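Local coordinates for protein kojibiose phosphorylase (Gut metagenome, PDB 6W0P) that belongs to glycoside hydrolase family 65, in which an N-terminal beta-sandwich domain is joined to a catalytic barrel of paired helices, at residues Tyr64-Lys69 and Thr400-Glu405; Leu68-Ser73 and Ile78-His83; Glu381-Ala386 and Ile392-Pro397; Phe396-Ala399 and Lys404-Cys407; Leu409-Ser414 and Phe479-Asn484. One frame throughout, in Å; residues are numbered along the deposited sequence.

Overall arrangement
The contacts form a connected patch where the N-terminal and catalytic domains meet. Contact 1 ties the two together, closing a loop of more than 300 residues. It shares Leu68 and Lys69 with contact 2, which continues the antiparallel pair of strands 64-66 and 83-85. Contacts 3 and 4 follow helix 379-388 into the loop beyond it; they share Phe396 and Pro397, and contact 4 shares Lys404 and Glu405 with contact 1. Contact 5 then joins helix 410-413 to loop 479-484 before helix 487-504. The centre of contact 1 lies about 9 Å from those of contacts 2 and 4 but about 22 Å from that of contact 5, which, like contact 2, touches the second subunit.

Contact 1: Tyr64-Lys69 and Thr400-Glu405; sequences YEYALK and TRNGKE
One face of the Tyr64 ring carries the CB of Asn402, 3.5 Å above the plane and displaced toward the rim, a CH-pi contact near the phenolic end. The Asn402 amide stands steeply to both tyrosine rings, at 74° to that of Tyr64. With CG between its backbone N and carbonyl carbon (chi1 79°), Asn402 can lay CB on the ring while its ND2 donates to Tyr64 OH at 3.0 Å, almost straight and in the amide plane. The same ND2 makes a weaker, bent bond to Tyr66 OH, 2.9 Å away. Lys404, its chain extended, brings NZ to within 3.1 Å of Tyr66 OH, so this phenol oxygen accepts from two nitrogens. Asparagine suits the place because its other end is also used: OD1 accepts from Lys404 N in an Asx turn, which fixes the amide's rotation. Thr400 OG1, accepting from Gly403 N, adds an ST motif to the same tight loop. Strand 64-66 pairs with strand 83-85, whose His83 bonds through NE2 to Arg401 N; from the catalytic side, helix 379-388 touches the loop through Glu381 against Lys404, and helix 365-376 through Phe374 against Arg401.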
# COMPACT_ATOMS: atom_id res chain seq x y z
N TYR A 64 -14.32 -10.27 19.79
CA TYR A 64 -13.30 -9.76 18.86
C TYR A 64 -12.38 -8.81 19.62
O TYR A 64 -12.78 -8.31 20.71
CB TYR A 64 -13.99 -9.05 17.69
CG TYR A 64 -14.43 -7.64 17.98
CD1 TYR A 64 -15.64 -7.38 18.58
CD2 TYR A 64 -13.61 -6.57 17.64
CE1 TYR A 64 -16.03 -6.08 18.86
CE2 TYR A 64 -13.99 -5.27 17.91
CZ TYR A 64 -15.20 -5.02 18.53
OH TYR A 64 -15.56 -3.72 18.77
N GLU A 65 -11.19 -8.60 19.07
CA GLU A 65 -10.21 -7.60 19.55
C GLU A 65 -9.65 -6.83 18.34
O GLU A 65 -9.77 -7.33 17.20
CB GLU A 65 -9.06 -8.25 20.32
CG GLU A 65 -9.13 -8.01 21.81
CD GLU A 65 -9.38 -6.57 22.21
OE1 GLU A 65 -10.20 -6.36 23.12
OE2 GLU A 65 -8.76 -5.68 21.61
N TYR A 66 -8.99 -5.71 18.64
CA TYR A 66 -8.22 -4.91 17.67
C TYR A 66 -6.77 -5.39 17.63
O TYR A 66 -6.29 -6.07 18.57
CB TYR A 66 -8.33 -3.44 18.06
CG TYR A 66 -9.66 -2.81 17.76
CD1 TYR A 66 -9.98 -2.38 16.48
CD2 TYR A 66 -10.59 -2.60 18.76
CE1 TYR A 66 -11.19 -1.77 16.19
CE2 TYR A 66 -11.81 -1.98 18.50
CZ TYR A 66 -12.11 -1.57 17.21
OH TYR A 66 -13.31 -0.97 16.93
N ALA A 67 -6.07 -5.08 16.54
CA ALA A 67 -4.61 -5.22 16.46
C ALA A 67 -3.99 -4.53 17.67
O ALA A 67 -4.49 -3.48 18.07
CB ALA A 67 -4.09 -4.65 15.17
N LEU A 68 -2.92 -5.09 18.23
CA LEU A 68 -2.27 -4.60 19.48
C LEU A 68 -1.63 -3.22 19.26
O LEU A 68 -1.64 -2.40 20.22
CB LEU A 68 -1.21 -5.61 19.90
CG LEU A 68 -1.76 -6.95 20.38
CD1 LEU A 68 -0.63 -7.95 20.62
CD2 LEU A 68 -2.61 -6.75 21.63
N LYS A 69 -1.09 -3.00 18.05
CA LYS A 69 -0.45 -1.74 17.62
C LYS A 69 -1.04 -1.29 16.28
O LYS A 69 -1.24 -2.15 15.39
CB LYS A 69 1.07 -1.92 17.50
CG LYS A 69 1.55 -2.62 16.23
CD LYS A 69 2.95 -3.20 16.34
CE LYS A 69 3.64 -3.35 14.99
NZ LYS A 69 5.08 -3.66 15.14
N THR A 400 -15.49 -6.96 7.83
CA THR A 400 -15.83 -6.52 9.21
C THR A 400 -16.41 -7.67 10.03
O THR A 400 -17.02 -8.61 9.40
CB THR A 400 -16.82 -5.34 9.15
OG1 THR A 400 -16.81 -4.70 10.42
CG2 THR A 400 -18.23 -5.76 8.80
N ARG A 401 -16.20 -7.62 11.35
CA ARG A 401 -17.13 -8.24 12.32
C ARG A 401 -17.90 -7.16 13.10
O ARG A 401 -19.11 -7.37 13.31
CB ARG A 401 -16.44 -9.22 13.26
CG ARG A 401 -17.40 -9.98 14.16
CD ARG A 401 -18.44 -10.81 13.42
NE ARG A 401 -19.51 -11.25 14.30
CZ ARG A 401 -20.48 -10.46 14.77
NH1 ARG A 401 -20.55 -9.19 14.43
NH2 ARG A 401 -21.38 -10.95 15.60
N ASN A 402 -17.28 -6.05 13.50
CA ASN A 402 -17.93 -5.10 14.45
C ASN A 402 -18.65 -3.97 13.70
O ASN A 402 -19.30 -3.17 14.37
CB ASN A 402 -16.97 -4.58 15.53
CG ASN A 402 -16.05 -3.48 15.04
OD1 ASN A 402 -15.99 -3.24 13.83
ND2 ASN A 402 -15.32 -2.84 15.96
N GLY A 403 -18.58 -3.95 12.36
CA GLY A 403 -19.22 -2.95 11.49
C GLY A 403 -18.23 -1.95 10.92
O GLY A 403 -18.55 -1.27 9.90
N LYS A 404 -17.06 -1.83 11.55
CA LYS A 404 -15.98 -0.93 11.05
C LYS A 404 -15.20 -1.65 9.95
O LYS A 404 -15.11 -2.90 9.98
CB LYS A 404 -15.01 -0.53 12.17
CG LYS A 404 -15.65 0.31 13.26
CD LYS A 404 -14.64 0.87 14.22
CE LYS A 404 -15.30 1.81 15.20
NZ LYS A 404 -14.55 1.83 16.48
N GLU A 405 -14.61 -0.87 9.04
CA GLU A 405 -13.75 -1.46 7.99
C GLU A 405 -12.56 -2.14 8.68
O GLU A 405 -11.90 -1.50 9.50
CB GLU A 405 -13.32 -0.39 6.98
CG GLU A 405 -12.51 -0.97 5.84
CD GLU A 405 -13.27 -2.01 5.05
OE1 GLU A 405 -14.10 -1.60 4.22
OE2 GLU A 405 -13.06 -3.23 5.27

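Contact 2: Leu68-Ser73 and Ile78-His83; sequences LKDTPS and IVKRTH
Arg81 grips a single oxygen of Asp70 with two nitrogens. Its CB lies 3.9 Å from Asp70 OD1, and CG is set anti to the backbone N (chi1 -178°). CD is 4.1 Å from Asp70 OD1; the bend at chi3 (-43°) then turns the guanidinium back so that its NE-NH2 edge faces the carboxylate. NE meets Asp70 OD1 at 2.9 Å, nearly along the C-O bond, and beyond CZ, NH2 reaches the same OD1, also at 2.9 Å, through the syn lone pair. The two flat groups are nearly coplanar, 20° apart, so both N-H bonds point in plane at the one oxygen. Aspartate suits the site: with CG beside its backbone N, its short chain sets OD1 where an arginine that folds back can meet it.

Together the segments form the irregular outer part of a beta hairpin: they run antiparallel beyond the paired strands 64-66 and 83-85, with Ala67 and Thr82 still joined through their backbones. Across this part Thr71 N donates to Lys80 O at 2.8 Å, and the CA of Asp70 also approaches that carbonyl. Lys80 lies along the facing chain, its CB 3.7 Å from Thr71 O and its extended chain ending in a weak bond from NZ to Ser73 O at 3.3 Å. Its positive charge is probably also drawn to the Asp70 carboxylate, though the two do not touch. Nearer the turn, Ile78 CD1 packs 4.0 Å from Ser73 OG, a hydroxyl that is bonded to Tyr75 N, and Ile78 also rests on Tyr576 of the second subunit.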
# COMPACT_ATOMS: atom_id res chain seq x y z
N LEU A 68 -2.92 -5.09 18.23
CA LEU A 68 -2.27 -4.60 19.48
C LEU A 68 -1.63 -3.22 19.26
O LEU A 68 -1.64 -2.40 20.22
CB LEU A 68 -1.21 -5.61 19.90
CG LEU A 68 -1.76 -6.95 20.38
CD1 LEU A 68 -0.63 -7.95 20.62
CD2 LEU A 68 -2.61 -6.75 21.63
N LYS A 69 -1.09 -3.00 18.05
CA LYS A 69 -0.45 -1.74 17.62
C LYS A 69 -1.04 -1.29 16.28
O LYS A 69 -1.24 -2.15 15.39
CB LYS A 69 1.07 -1.92 17.50
CG LYS A 69 1.55 -2.62 16.23
CD LYS A 69 2.95 -3.20 16.34
CE LYS A 69 3.64 -3.35 14.99
NZ LYS A 69 5.08 -3.66 15.14
N ASP A 70 -1.31 0.02 16.16
CA ASP A 70 -1.55 0.74 14.89
C ASP A 70 -0.48 0.38 13.86
O ASP A 70 0.70 0.42 14.21
CB ASP A 70 -1.51 2.26 15.10
CG ASP A 70 -2.76 2.84 15.71
OD1 ASP A 70 -3.61 2.04 16.18
OD2 ASP A 70 -2.87 4.08 15.71
N THR A 71 -0.90 0.06 12.63
CA THR A 71 -0.09 0.25 11.40
C THR A 71 -0.21 1.72 11.00
O THR A 71 -1.31 2.19 10.71
CB THR A 71 -0.53 -0.73 10.30
OG1 THR A 71 -0.28 -2.02 10.85
CG2 THR A 71 0.20 -0.55 8.99
N PRO A 72 0.90 2.50 11.00
CA PRO A 72 0.81 3.95 10.76
C PRO A 72 0.47 4.28 9.30
O PRO A 72 0.88 3.54 8.40
CB PRO A 72 2.21 4.49 11.12
CG PRO A 72 2.99 3.30 11.67
CD PRO A 72 2.29 2.05 11.16
N SER A 73 -0.28 5.37 9.09
CA SER A 73 -0.53 6.00 7.76
C SER A 73 -0.55 7.53 7.92
O SER A 73 -1.08 8.02 8.94
CB SER A 73 -1.81 5.50 7.10
OG SER A 73 -1.93 6.01 5.78
N ILE A 78 -7.72 5.23 5.46
CA ILE A 78 -6.99 3.94 5.47
C ILE A 78 -7.01 3.37 6.88
O ILE A 78 -6.62 4.08 7.86
CB ILE A 78 -5.57 4.13 4.91
CG1 ILE A 78 -5.62 4.45 3.41
CG2 ILE A 78 -4.71 2.90 5.22
CD1 ILE A 78 -4.27 4.71 2.78
N VAL A 79 -7.36 2.09 6.99
CA VAL A 79 -7.50 1.43 8.31
C VAL A 79 -6.12 1.30 8.97
O VAL A 79 -5.18 0.81 8.32
CB VAL A 79 -8.24 0.09 8.19
CG1 VAL A 79 -8.36 -0.60 9.54
CG2 VAL A 79 -9.62 0.32 7.60
N LYS A 80 -6.01 1.82 10.19
CA LYS A 80 -4.77 1.84 11.00
C LYS A 80 -4.78 0.63 11.93
O LYS A 80 -3.71 0.15 12.27
CB LYS A 80 -4.66 3.13 11.82
CG LYS A 80 -4.67 4.43 11.01
CD LYS A 80 -4.14 5.63 11.81
CE LYS A 80 -3.98 6.89 10.98
NZ LYS A 80 -3.02 7.84 11.61
N ARG A 81 -5.97 0.14 12.29
CA ARG A 81 -6.15 -0.93 13.31
C ARG A 81 -7.28 -1.89 12.88
O ARG A 81 -8.46 -1.56 13.07
CB ARG A 81 -6.33 -0.23 14.65
CG ARG A 81 -6.48 -1.15 15.85
CD ARG A 81 -6.85 -0.36 17.09
NE ARG A 81 -6.10 0.88 17.23
CZ ARG A 81 -6.59 2.03 17.72
NH1 ARG A 81 -7.85 2.10 18.12
NH2 ARG A 81 -5.82 3.10 17.79
N THR A 82 -6.90 -3.04 12.33
CA THR A 82 -7.83 -4.12 11.92
C THR A 82 -8.43 -4.74 13.18
O THR A 82 -7.93 -4.48 14.30
CB THR A 82 -7.14 -5.15 11.03
OG1 THR A 82 -8.16 -5.92 10.39
CG2 THR A 82 -6.19 -6.05 11.79
N HIS A 83 -9.49 -5.53 13.03
CA HIS A 83 -10.07 -6.31 14.15
C HIS A 83 -10.36 -7.71 13.65
O HIS A 83 -10.35 -7.92 12.42
CB HIS A 83 -11.27 -5.60 14.77
CG HIS A 83 -12.45 -5.56 13.86
ND1 HIS A 83 -12.60 -4.58 12.90
CD2 HIS A 83 -13.51 -6.37 13.76
CE1 HIS A 83 -13.73 -4.79 12.26
NE2 HIS A 83 -14.29 -5.90 12.75

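Contact 3: Glu381-Ala386 and Ile392-Pro397; sequences EAKARA and IGACFP
Ala382 O takes a second amide from outside its helix: Cys395 N donates at 2.9 Å from above the carbonyl plane, while Ala386 N, the regular helical donor, arrives from the opposite face. Two residues before Cys395, Gly393 O receives a close CA-H...O approach from Lys383 CA. A water 2.7 Å from Gly393 O also donates to Lys383 O, linking the two carbonyls. Gly393 has a positive phi of 74°, a backbone shape natural to glycine.

Such near contact with a helix depends on small side chains. Ala382 CB sits 3.8 Å above the centre of the Phe396 ring, a CH-pi contact squarely over the face, and touches Ala394 CB at 3.8 Å as well. A turn later Ala386 CB meets Cys395 CB at 3.9 Å. Thus the loop after helix 379-388 turns back and passes across the side of that helix, within the helical catalytic domain, and helix 437-458 also contacts it: Phe396 touches Ile451, and Cys395 touches Phe454.

Arg385 contributes its aliphatic part here, with CB 3.3 Å from Cys395 O and CG beside Cys395 SG. Its CG is anti to the backbone N, and a bend at chi2 (51°) carries the guanidinium onward to Gly77 O, Ala413 O and the carboxylate of Glu388. Lys383 similarly lays CG against Gly393 O, 3.2 Å away, before its NZ turns to a salt bridge with Glu380.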
# COMPACT_ATOMS: atom_id res chain seq x y z
N GLU A 381 -21.60 2.34 12.37
CA GLU A 381 -20.22 2.05 11.87
C GLU A 381 -20.12 2.35 10.37
O GLU A 381 -19.07 2.89 9.96
CB GLU A 381 -19.85 0.59 12.15
CG GLU A 381 -19.62 0.33 13.63
CD GLU A 381 -20.85 0.18 14.49
OE1 GLU A 381 -21.99 0.06 13.96
OE2 GLU A 381 -20.67 0.18 15.72
N ALA A 382 -21.16 2.03 9.61
CA ALA A 382 -21.20 2.23 8.14
C ALA A 382 -21.26 3.74 7.85
O ALA A 382 -20.71 4.18 6.80
CB ALA A 382 -22.36 1.48 7.54
N LYS A 383 -21.89 4.52 8.72
CA LYS A 383 -21.99 5.99 8.54
C LYS A 383 -20.64 6.64 8.85
O LYS A 383 -20.27 7.58 8.13
CB LYS A 383 -23.11 6.58 9.41
CG LYS A 383 -24.51 6.37 8.84
CD LYS A 383 -25.56 6.26 9.91
CE LYS A 383 -26.32 7.54 10.15
NZ LYS A 383 -27.32 7.33 11.22
N ALA A 384 -19.92 6.14 9.86
CA ALA A 384 -18.57 6.62 10.19
C ALA A 384 -17.62 6.27 9.03
O ALA A 384 -16.76 7.10 8.68
CB ALA A 384 -18.12 6.05 11.52
N ARG A 385 -17.83 5.11 8.39
CA ARG A 385 -17.01 4.65 7.25
C ARG A 385 -17.22 5.59 6.07
O ARG A 385 -16.21 5.91 5.42
CB ARG A 385 -17.33 3.21 6.83
CG ARG A 385 -16.44 2.68 5.71
CD ARG A 385 -14.95 2.83 5.95
NE ARG A 385 -14.16 2.52 4.76
CZ ARG A 385 -12.85 2.70 4.60
NH1 ARG A 385 -12.10 3.25 5.55
NH2 ARG A 385 -12.28 2.37 3.45
N ALA A 386 -18.46 5.96 5.77
CA ALA A 386 -18.78 6.91 4.67
C ALA A 386 -18.02 8.22 4.91
O ALA A 386 -17.42 8.74 3.94
CB ALA A 386 -20.28 7.12 4.56
N ILE A 392 -21.27 10.87 2.76
CA ILE A 392 -22.35 10.80 3.79
C ILE A 392 -23.17 9.52 3.60
O ILE A 392 -22.83 8.70 2.70
CB ILE A 392 -23.20 12.09 3.80
CG1 ILE A 392 -23.86 12.37 2.45
CG2 ILE A 392 -22.36 13.28 4.29
CD1 ILE A 392 -25.00 13.39 2.55
N GLY A 393 -24.15 9.29 4.46
CA GLY A 393 -24.94 8.04 4.44
C GLY A 393 -24.13 6.88 5.01
O GLY A 393 -23.34 7.10 5.95
N ALA A 394 -24.36 5.67 4.50
CA ALA A 394 -23.81 4.43 5.08
C ALA A 394 -23.01 3.69 3.99
O ALA A 394 -23.61 3.30 2.98
CB ALA A 394 -24.91 3.58 5.66
N CYS A 395 -21.69 3.58 4.19
CA CYS A 395 -20.76 2.81 3.34
C CYS A 395 -20.41 1.54 4.11
O CYS A 395 -19.56 1.62 5.02
CB CYS A 395 -19.50 3.60 3.02
SG CYS A 395 -18.31 2.65 2.04
N PHE A 396 -21.11 0.44 3.84
CA PHE A 396 -20.86 -0.85 4.52
C PHE A 396 -19.48 -1.35 4.07
O PHE A 396 -19.12 -1.29 2.89
CB PHE A 396 -21.98 -1.85 4.24
CG PHE A 396 -23.22 -1.61 5.06
CD1 PHE A 396 -23.30 -2.09 6.35
CD2 PHE A 396 -24.27 -0.88 4.55
CE1 PHE A 396 -24.42 -1.83 7.13
CE2 PHE A 396 -25.38 -0.61 5.33
CZ PHE A 396 -25.46 -1.09 6.62
N PRO A 397 -18.69 -1.90 5.02
CA PRO A 397 -17.31 -2.25 4.73
C PRO A 397 -17.11 -3.51 3.89
O PRO A 397 -17.96 -4.37 3.89
CB PRO A 397 -16.74 -2.44 6.15
CG PRO A 397 -17.93 -2.98 6.94
CD PRO A 397 -19.09 -2.17 6.41
O HOH W 1 -22.37 9.19 7.38

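Contact 4: Phe396-Ala399 and Lys404-Cys407; sequences FPVA and KEAC
Both carboxylate oxygens of Glu405 grip the backbone of the facing chain, and this is the tight half of the contact. OE1 accepts from Val398 N at 2.9 Å and OE2 from Ala399 N at 3.1 Å, each through its syn lone pair, so two successive amides meet the open end of one carboxylate. OE2 is also met on its anti side by Cys407 N, at 3.0 Å. CG lies anti to the backbone N (chi1 -176°), and a bend at chi2 (61°) folds the acid back alongside Pro397, whose CB comes within 3.4 Å of OE1. Glutamate has just the reach for this. With three sound N-H donors round it, the buried group is probably stabilised as a carboxylate. Beside it Ala406 N donates to Ala399 O at 2.7 Å, nearly along the C=O axis, closing the hairpin-like loop that links the segments.

Away from the acid the packing relaxes: the partly exposed Cys407 has its CB 4.2 Å from the CB of buried Ala399 and 4.3 Å from Val398 CB. Lys404, at the exposed end, points its CB away from the facing segment, and its NZ donates to Tyr66 OH.

The loop lies between two helices in sequence: Phe396 leans on Leu379 of helix 379-388, and Val398 CG2 packs by Ala413 of helix 410-413, while Thr82, just before strand 83-85, bonds through OG1 to Ala406 O.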
# COMPACT_ATOMS: atom_id res chain seq x y z
N PHE A 396 -21.11 0.44 3.84
CA PHE A 396 -20.86 -0.85 4.52
C PHE A 396 -19.48 -1.35 4.07
O PHE A 396 -19.12 -1.29 2.89
CB PHE A 396 -21.98 -1.85 4.24
CG PHE A 396 -23.22 -1.61 5.06
CD1 PHE A 396 -23.30 -2.09 6.35
CD2 PHE A 396 -24.27 -0.88 4.55
CE1 PHE A 396 -24.42 -1.83 7.13
CE2 PHE A 396 -25.38 -0.61 5.33
CZ PHE A 396 -25.46 -1.09 6.62
N PRO A 397 -18.69 -1.90 5.02
CA PRO A 397 -17.31 -2.25 4.73
C PRO A 397 -17.11 -3.51 3.89
O PRO A 397 -17.96 -4.37 3.89
CB PRO A 397 -16.74 -2.44 6.15
CG PRO A 397 -17.93 -2.98 6.94
CD PRO A 397 -19.09 -2.17 6.41
N VAL A 398 -15.93 -3.62 3.26
CA VAL A 398 -15.45 -4.82 2.52
C VAL A 398 -15.35 -5.99 3.50
O VAL A 398 -15.91 -7.08 3.23
CB VAL A 398 -14.09 -4.54 1.85
CG1 VAL A 398 -13.48 -5.81 1.28
CG2 VAL A 398 -14.22 -3.48 0.77
N ALA A 399 -14.66 -5.79 4.62
CA ALA A 399 -14.43 -6.84 5.63
C ALA A 399 -14.68 -6.26 7.02
O ALA A 399 -14.08 -5.21 7.34
CB ALA A 399 -13.03 -7.37 5.49
N LYS A 404 -17.06 -1.83 11.55
CA LYS A 404 -15.98 -0.93 11.05
C LYS A 404 -15.20 -1.65 9.95
O LYS A 404 -15.11 -2.90 9.98
CB LYS A 404 -15.01 -0.53 12.17
CG LYS A 404 -15.65 0.31 13.26
CD LYS A 404 -14.64 0.87 14.22
CE LYS A 404 -15.30 1.81 15.20
NZ LYS A 404 -14.55 1.83 16.48
N GLU A 405 -14.61 -0.87 9.04
CA GLU A 405 -13.75 -1.46 7.99
C GLU A 405 -12.56 -2.14 8.68
O GLU A 405 -11.90 -1.50 9.50
CB GLU A 405 -13.32 -0.39 6.98
CG GLU A 405 -12.51 -0.97 5.84
CD GLU A 405 -13.27 -2.01 5.05
OE1 GLU A 405 -14.10 -1.60 4.22
OE2 GLU A 405 -13.06 -3.23 5.27
N ALA A 406 -12.31 -3.41 8.37
CA ALA A 406 -11.15 -4.18 8.88
C ALA A 406 -10.11 -4.39 7.77
O ALA A 406 -8.98 -4.74 8.08
CB ALA A 406 -11.62 -5.49 9.47
N CYS A 407 -10.49 -4.19 6.51
CA CYS A 407 -9.58 -4.32 5.35
C CYS A 407 -8.69 -3.08 5.26
O CYS A 407 -9.22 -1.96 5.08
CB CYS A 407 -10.38 -4.47 4.07
SG CYS A 407 -9.32 -4.47 2.61

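Contact 5: Leu409-Ser414 and Phe479-Asn484; sequences LWQHAS and FKLMVN
Trp410 O accepts from Ser414 N at 2.7 Å, and from the same residue the indole reaches toward Leu481 and Met482. With CG between the backbone N and the carbonyl carbon (chi1 73°), the ring swings toward the facing segment. Its CZ3 corner meets Met482 SD at 3.9 Å, and the sulfur lies at the ring edge, in its plane, 87° off the normal: a Met-aromatic contact made edge-on. The methionine curls to get there, bent at both chi2 and chi3. Leu481 CD1 approaches the same CZ3 obliquely at 4.4 Å.

Short helix 410-413 and the loop before helix 487-504 belong to the catalytic domain, and here they stand at the dimer interface: Trp410 makes an edge-to-face pair with Tyr576 of the second subunit, while Leu481 also packs on Trp410 of that subunit. Met482 and Val483 form a G1 beta bulge facing Val473.

Leucine's fork suits the neighbouring helical turn. CD1 rests 3.7 Å from Gln411 O, a carbonyl already bonded to Thr415 OG1, and CD2 lies 4.0 Å from Gln411 CG. That CG also sits over one face of the Trp410 ring, so the aliphatic root of the glutamine touches both apolar partners.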
# COMPACT_ATOMS: atom_id res chain seq x y z
N LEU A 409 -6.30 -2.64 2.98
CA LEU A 409 -5.87 -2.42 1.58
C LEU A 409 -6.80 -1.38 0.97
O LEU A 409 -7.94 -1.73 0.59
CB LEU A 409 -5.86 -3.74 0.78
CG LEU A 409 -4.90 -4.82 1.29
CD1 LEU A 409 -4.98 -6.09 0.43
CD2 LEU A 409 -3.46 -4.32 1.32
N TRP A 410 -6.34 -0.14 0.86
CA TRP A 410 -7.14 0.97 0.27
C TRP A 410 -7.69 0.55 -1.11
O TRP A 410 -8.84 0.91 -1.40
CB TRP A 410 -6.32 2.27 0.19
CG TRP A 410 -5.28 2.25 -0.87
CD1 TRP A 410 -3.96 1.92 -0.72
CD2 TRP A 410 -5.47 2.56 -2.26
NE1 TRP A 410 -3.33 1.98 -1.93
CE2 TRP A 410 -4.23 2.34 -2.89
CE3 TRP A 410 -6.56 2.97 -3.03
CZ2 TRP A 410 -4.04 2.57 -4.25
CZ3 TRP A 410 -6.39 3.16 -4.38
CH2 TRP A 410 -5.14 2.96 -4.98
N GLN A 411 -6.89 -0.20 -1.89
CA GLN A 411 -7.18 -0.68 -3.27
C GLN A 411 -8.52 -1.42 -3.32
O GLN A 411 -9.01 -1.59 -4.44
CB GLN A 411 -6.18 -1.74 -3.77
CG GLN A 411 -4.76 -1.25 -3.95
CD GLN A 411 -3.88 -1.64 -2.78
OE1 GLN A 411 -4.24 -1.42 -1.61
NE2 GLN A 411 -2.70 -2.16 -3.10
N HIS A 412 -8.96 -2.00 -2.20
CA HIS A 412 -10.28 -2.65 -2.07
C HIS A 412 -11.18 -1.77 -1.22
O HIS A 412 -12.32 -1.50 -1.69
CB HIS A 412 -10.20 -4.10 -1.53
CG HIS A 412 -9.37 -5.02 -2.36
ND1 HIS A 412 -8.83 -6.20 -1.85
CD2 HIS A 412 -8.87 -4.88 -3.60
CE1 HIS A 412 -8.07 -6.76 -2.76
NE2 HIS A 412 -8.07 -5.97 -3.85
N ALA A 413 -10.71 -1.35 -0.04
CA ALA A 413 -11.56 -0.68 0.99
C ALA A 413 -12.03 0.69 0.52
O ALA A 413 -13.13 1.07 0.93
CB ALA A 413 -10.88 -0.58 2.34
N SER A 414 -11.27 1.39 -0.32
CA SER A 414 -11.62 2.75 -0.80
C SER A 414 -12.35 2.67 -2.15
O SER A 414 -12.90 3.72 -2.60
CB SER A 414 -10.42 3.64 -0.91
OG SER A 414 -9.80 3.80 0.36
N PHE A 479 -9.25 -7.42 -10.55
CA PHE A 479 -8.15 -7.20 -11.51
C PHE A 479 -8.33 -5.87 -12.23
O PHE A 479 -7.51 -5.59 -13.08
CB PHE A 479 -8.02 -8.39 -12.45
CG PHE A 479 -7.62 -9.68 -11.77
CD1 PHE A 479 -7.12 -9.71 -10.47
CD2 PHE A 479 -7.67 -10.88 -12.48
CE1 PHE A 479 -6.73 -10.90 -9.87
CE2 PHE A 479 -7.24 -12.07 -11.89
CZ PHE A 479 -6.80 -12.08 -10.58
N LYS A 480 -9.32 -5.06 -11.85
CA LYS A 480 -9.56 -3.71 -12.44
C LYS A 480 -9.67 -2.67 -11.33
O LYS A 480 -10.71 -2.66 -10.61
CB LYS A 480 -10.81 -3.74 -13.33
CG LYS A 480 -10.53 -4.29 -14.72
CD LYS A 480 -9.63 -3.39 -15.55
CE LYS A 480 -8.85 -4.15 -16.60
NZ LYS A 480 -8.13 -5.32 -16.03
N LEU A 481 -8.65 -1.82 -11.23
CA LEU A 481 -8.42 -0.86 -10.12
C LEU A 481 -8.44 0.60 -10.60
O LEU A 481 -7.72 0.92 -11.55
CB LEU A 481 -7.08 -1.21 -9.45
CG LEU A 481 -6.54 -0.18 -8.46
CD1 LEU A 481 -7.53 0.10 -7.34
CD2 LEU A 481 -5.20 -0.63 -7.90
N MET A 482 -9.22 1.46 -9.95
CA MET A 482 -9.30 2.92 -10.22
C MET A 482 -9.81 3.08 -11.65
O MET A 482 -9.28 3.92 -12.43
CB MET A 482 -7.95 3.63 -10.06
CG MET A 482 -7.39 3.63 -8.64
SD MET A 482 -8.39 4.51 -7.44
CE MET A 482 -8.63 6.09 -8.26
N VAL A 483 -10.80 2.26 -12.00
CA VAL A 483 -11.50 2.41 -13.30
C VAL A 483 -12.71 3.31 -13.08
O VAL A 483 -13.10 3.53 -11.92
CB VAL A 483 -11.90 1.05 -13.89
CG1 VAL A 483 -10.65 0.25 -14.23
CG2 VAL A 483 -12.85 0.26 -13.02
N ASN A 484 -13.29 3.76 -14.18
CA ASN A 484 -14.52 4.59 -14.21
C ASN A 484 -15.61 3.83 -14.96
O ASN A 484 -15.28 3.07 -15.84
CB ASN A 484 -14.24 5.93 -14.86
CG ASN A 484 -13.03 6.63 -14.28
OD1 ASN A 484 -12.87 6.68 -13.07
ND2 ASN A 484 -12.23 7.21 -15.15